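Local coordinates for adherence and virulence protein A (Streptococcus pneumoniae, PDB 6PON), which binds fibronectin and probably serves the pneumococcus in adherence and virulence, at residues 34-39 / 47-52; 26-31 / 66-71. All blocks are in the same frame, centred on the assembly; numbering follows the deposited sequence.

Interaction 1. Residues 34-39 / 47-52; sequences ELVLQI and RLLLSA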
# COMPACT_ATOMS: atom_id res chain seq x y z
N GLU B 34 -4.38 16.86 40.00
CA GLU B 34 -4.69 17.71 38.86
C GLU B 34 -4.22 19.13 39.12
O GLU B 34 -4.35 19.65 40.22
CB GLU B 34 -6.20 17.68 38.57
CG GLU B 34 -6.74 16.27 38.44
CD GLU B 34 -7.94 16.18 37.53
OE1 GLU B 34 -8.19 15.07 37.01
OE2 GLU B 34 -8.62 17.21 37.31
N LEU B 35 -3.66 19.74 38.08
CA LEU B 35 -3.13 21.09 38.14
C LEU B 35 -3.79 21.91 37.04
O LEU B 35 -3.84 21.46 35.89
CB LEU B 35 -1.60 21.08 37.96
CG LEU B 35 -0.89 22.42 37.81
CD1 LEU B 35 -0.91 23.19 39.14
CD2 LEU B 35 0.54 22.26 37.27
N VAL B 36 -4.29 23.09 37.39
CA VAL B 36 -4.93 24.00 36.45
C VAL B 36 -4.22 25.35 36.47
O VAL B 36 -4.03 25.95 37.53
CB VAL B 36 -6.43 24.18 36.77
CG1 VAL B 36 -7.06 25.19 35.82
CG2 VAL B 36 -7.14 22.85 36.66
N LEU B 37 -3.83 25.83 35.29
CA LEU B 37 -3.17 27.12 35.12
C LEU B 37 -4.09 28.05 34.35
O LEU B 37 -4.57 27.69 33.27
CB LEU B 37 -1.85 26.98 34.36
CG LEU B 37 -0.85 25.90 34.75
CD1 LEU B 37 0.42 26.04 33.94
CD2 LEU B 37 -0.53 26.00 36.24
N GLN B 38 -4.33 29.25 34.88
CA GLN B 38 -4.92 30.32 34.09
C GLN B 38 -3.78 31.04 33.37
O GLN B 38 -2.83 31.50 34.01
CB GLN B 38 -5.72 31.29 34.95
CG GLN B 38 -6.76 32.09 34.17
CD GLN B 38 -7.01 33.46 34.80
OE1 GLN B 38 -6.64 34.49 34.22
NE2 GLN B 38 -7.65 33.47 35.98
N ILE B 39 -3.86 31.10 32.04
CA ILE B 39 -2.80 31.66 31.22
C ILE B 39 -3.39 32.72 30.32
O ILE B 39 -4.36 32.47 29.61
CB ILE B 39 -2.10 30.57 30.37
CG1 ILE B 39 -1.34 29.59 31.25
CG2 ILE B 39 -1.17 31.20 29.34
CD1 ILE B 39 -1.08 28.25 30.54
N ARG B 47 -7.40 28.35 30.10
CA ARG B 47 -7.39 27.47 31.27
C ARG B 47 -6.77 26.13 30.87
O ARG B 47 -7.38 25.35 30.13
CB ARG B 47 -8.81 27.31 31.80
CG ARG B 47 -8.91 26.79 33.22
CD ARG B 47 -10.30 27.01 33.81
NE ARG B 47 -10.58 28.42 34.06
CZ ARG B 47 -11.61 28.87 34.78
NH1 ARG B 47 -12.46 28.02 35.33
NH2 ARG B 47 -11.77 30.18 34.95
N LEU B 48 -5.55 25.86 31.37
CA LEU B 48 -4.78 24.67 31.05
C LEU B 48 -4.93 23.63 32.15
O LEU B 48 -4.59 23.91 33.31
CB LEU B 48 -3.30 25.00 30.87
CG LEU B 48 -2.39 23.83 30.43
CD1 LEU B 48 -2.89 23.23 29.11
CD2 LEU B 48 -0.89 24.21 30.32
N LEU B 49 -5.38 22.44 31.80
CA LEU B 49 -5.52 21.35 32.75
C LEU B 49 -4.40 20.33 32.52
O LEU B 49 -4.18 19.89 31.39
CB LEU B 49 -6.88 20.67 32.65
CG LEU B 49 -7.05 19.30 33.33
CD1 LEU B 49 -6.84 19.41 34.83
CD2 LEU B 49 -8.43 18.66 33.02
N LEU B 50 -3.71 19.97 33.59
CA LEU B 50 -2.81 18.83 33.59
C LEU B 50 -3.28 17.86 34.66
O LEU B 50 -3.49 18.23 35.81
CB LEU B 50 -1.37 19.25 33.86
CG LEU B 50 -0.72 20.29 32.95
CD1 LEU B 50 -1.16 21.70 33.34
CD2 LEU B 50 0.79 20.14 33.06
N SER B 51 -3.46 16.61 34.27
CA SER B 51 -4.04 15.64 35.18
C SER B 51 -3.11 14.44 35.27
O SER B 51 -2.75 13.84 34.25
CB SER B 51 -5.44 15.24 34.72
OG SER B 51 -5.94 14.19 35.51
N ALA B 52 -2.71 14.11 36.50
CA ALA B 52 -1.95 12.90 36.77
C ALA B 52 -2.85 11.78 37.25
O ALA B 52 -2.35 10.76 37.76
CB ALA B 52 -0.85 13.20 37.80
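Val36 and Leu49 face each other across an antiparallel pair of strands, where the Val36 side chain meets Leu49 through one of its two branches. CG1 of Val36, anti to the backbone N (chi1 177°), lies against the start of the Arg47 side chain, 3.6 Å from its CG, while CG2 turns the other way and meets Leu49 CD1 at 3.9 Å. That same methyl of Leu49 also touches the end of Glu34, 3.8 Å from OE2. Beyond it Ser51 OG donates to Glu34 OE1 at 2.8 Å, approaching from above the carboxylate plane, 54° out of it; OG also bonds His53 N. On the reverse face Leu35, Leu37, Leu48 and Leu50 form an apolar layer. Its Leu-Leu contacts across the strands are loose, but the Ile39 methyl CD1 fits more closely against Leu48 CB, at 3.9 Å. Leu118 and Ile120 of strand 113-121 pack onto this leucine layer. Between the two faces, Leu35 pairs with Leu50 and Leu37 with Leu48 through four backbone hydrogen bonds, the Leu35 N to Leu50 O bond being 2.7 Å long and nearly straight. Strands 34-41 and 44-51 thus make a regular beta hairpin in the middle of a four-stranded antiparallel sheet. The leucine side is wholly apolar, whereas the other mixes Val36 and Leu49 with buried Glu34, whose charge the Ser51 hydroxyl would partly offset.

Interaction 2. Residues 26-31 / 66-71; sequences KINQPF and FENPAQ
Phe66 opens the contact by laying its CB and the near part of its ring against Pro30. Its CB is 3.6 Å from Pro30 CB, and CD1 lies 3.7 Å from Pro30 CG. CG is anti to the carbonyl carbon (chi1 -55°), which sets the base of the ring beside Pro30. Phe31 CE2 comes to the edge of the Phe66 ring at CD1, a marginal touch. Glu67 takes part through its backbone: a water donates to both Glu67 O and Pro30 O, bridging the two chain segments, and lies above one face of the Phe31 ring, displaced toward its rim. At Asn68 the contact turns polar without a direct bond. Its amide stacks on that of Asn28 with the planes 3° apart, the two side chains crossing at about a right angle, and Asn68 CG lies 3.2 Å from Asn28 ND2. Asn68 ND2 points tip to tip at the extended Lys26 side chain, where a second water accepts from both, 2.8 Å from Asn68 ND2 and 2.7 Å from Lys26 NZ. Pro69 follows, its CD 3.4 Å from Gln29 O. The loop leading to helix 74-83 therefore runs nearly crosswise to residues 26-31, on and just after strand 23-28, an outermost strand of the sheet. Pro30 also packs on Val36 of strand 34-41, while Gln29 bonds Glu32 O and Ser73 OG and rests on Phe75 and Ile76 of helix 74-83.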
# COMPACT_ATOMS: atom_id res chain seq x y z
N LYS B 26 -2.53 32.31 37.23
CA LYS B 26 -3.14 31.69 38.39
C LYS B 26 -2.82 30.20 38.36
O LYS B 26 -2.72 29.60 37.29
CB LYS B 26 -4.66 31.94 38.41
CG LYS B 26 -5.27 31.84 39.77
CD LYS B 26 -6.80 32.00 39.74
CE LYS B 26 -7.42 31.63 41.11
NZ LYS B 26 -8.91 31.85 41.17
N ILE B 27 -2.62 29.62 39.55
CA ILE B 27 -2.15 28.25 39.67
C ILE B 27 -2.92 27.61 40.82
O ILE B 27 -2.81 28.05 41.97
CB ILE B 27 -0.63 28.18 39.91
CG1 ILE B 27 0.16 28.69 38.71
CG2 ILE B 27 -0.18 26.78 40.23
CD1 ILE B 27 1.08 29.87 39.05
N ASN B 28 -3.69 26.56 40.53
CA ASN B 28 -4.47 25.85 41.54
C ASN B 28 -4.41 24.35 41.30
O ASN B 28 -4.10 23.87 40.21
CB ASN B 28 -5.93 26.29 41.55
CG ASN B 28 -6.08 27.76 41.83
OD1 ASN B 28 -6.01 28.58 40.91
ND2 ASN B 28 -6.27 28.12 43.10
N GLN B 29 -4.75 23.61 42.37
CA GLN B 29 -4.81 22.15 42.43
C GLN B 29 -6.24 21.75 42.83
O GLN B 29 -6.49 21.43 44.00
CB GLN B 29 -3.78 21.62 43.42
CG GLN B 29 -3.70 20.12 43.62
CD GLN B 29 -2.59 19.73 44.59
OE1 GLN B 29 -1.98 20.59 45.23
NE2 GLN B 29 -2.31 18.42 44.70
N PRO B 30 -7.20 21.78 41.90
CA PRO B 30 -8.59 21.45 42.28
C PRO B 30 -8.75 20.03 42.80
O PRO B 30 -9.48 19.82 43.78
CB PRO B 30 -9.40 21.69 41.00
CG PRO B 30 -8.42 21.85 39.91
CD PRO B 30 -7.09 22.24 40.50
N PHE B 31 -8.09 19.06 42.20
CA PHE B 31 -8.06 17.71 42.75
C PHE B 31 -6.62 17.33 43.06
O PHE B 31 -5.68 18.01 42.65
CB PHE B 31 -8.70 16.71 41.77
CG PHE B 31 -10.11 17.06 41.44
CD1 PHE B 31 -11.13 16.77 42.33
CD2 PHE B 31 -10.42 17.72 40.26
CE1 PHE B 31 -12.45 17.10 42.03
CE2 PHE B 31 -11.73 18.05 39.95
CZ PHE B 31 -12.75 17.75 40.84
N PHE B 66 -13.49 25.03 38.17
CA PHE B 66 -13.04 24.15 39.23
C PHE B 66 -13.23 24.85 40.55
O PHE B 66 -13.10 26.07 40.64
CB PHE B 66 -11.57 23.76 39.04
CG PHE B 66 -11.26 23.14 37.69
CD1 PHE B 66 -11.23 21.77 37.53
CD2 PHE B 66 -11.02 23.95 36.59
CE1 PHE B 66 -10.96 21.21 36.30
CE2 PHE B 66 -10.74 23.40 35.34
CZ PHE B 66 -10.71 22.02 35.20
N GLU B 67 -13.54 24.07 41.58
CA GLU B 67 -13.60 24.56 42.95
C GLU B 67 -12.22 24.41 43.58
O GLU B 67 -11.77 23.30 43.88
CB GLU B 67 -14.64 23.79 43.76
CG GLU B 67 -15.80 23.30 42.95
CD GLU B 67 -17.04 23.12 43.78
OE1 GLU B 67 -18.04 23.82 43.49
OE2 GLU B 67 -17.01 22.30 44.72
N ASN B 68 -11.54 25.53 43.79
CA ASN B 68 -10.22 25.48 44.36
C ASN B 68 -10.30 25.16 45.85
O ASN B 68 -11.34 25.38 46.49
CB ASN B 68 -9.49 26.79 44.13
CG ASN B 68 -9.28 27.07 42.66
OD1 ASN B 68 -9.05 26.14 41.88
ND2 ASN B 68 -9.37 28.35 42.26
N PRO B 69 -9.24 24.59 46.42
CA PRO B 69 -9.24 24.34 47.87
C PRO B 69 -9.04 25.63 48.65
O PRO B 69 -8.67 26.68 48.10
CB PRO B 69 -8.07 23.35 48.08
CG PRO B 69 -7.26 23.40 46.81
CD PRO B 69 -8.15 23.91 45.71
N ALA B 70 -9.30 25.55 49.95
CA ALA B 70 -9.27 26.73 50.82
C ALA B 70 -7.85 27.25 50.98
O ALA B 70 -7.64 28.47 51.08
CB ALA B 70 -9.87 26.39 52.18
N GLN B 71 -6.87 26.36 51.03
CA GLN B 71 -5.48 26.75 51.18
C GLN B 71 -4.63 25.97 50.18
O GLN B 71 -4.86 24.78 49.98
CB GLN B 71 -4.98 26.48 52.60
CG GLN B 71 -5.68 27.25 53.67
CD GLN B 71 -5.40 28.75 53.62
OE1 GLN B 71 -4.64 29.24 52.77
NE2 GLN B 71 -6.03 29.48 54.53
O HOH W 1 -10.29 29.79 40.08
O HOH W 2 -12.39 20.66 43.04

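Both contacts reach one four-stranded antiparallel sheet, and interaction 1 is nested along the chain within the loop that interaction 2 closes. Strand 34-41 couples them: Gln38 N and Val36 N probably hydrogen-bond to Lys26 O and Asn28 O, joining the central hairpin to strand 23-28. Interaction 1 is buried, held by regular backbone bonds and aliphatic packing on two faces, with one hydroxyl-carboxylate bond. Interaction 2 lies at the surface, where an irregular loop meets the sheet edge nearly crosswise and relies on proline-aromatic packing, stacked amides and bridging waters. Val36 lies where they adjoin, since beyond the hairpin it touches both Pro30 and Phe66.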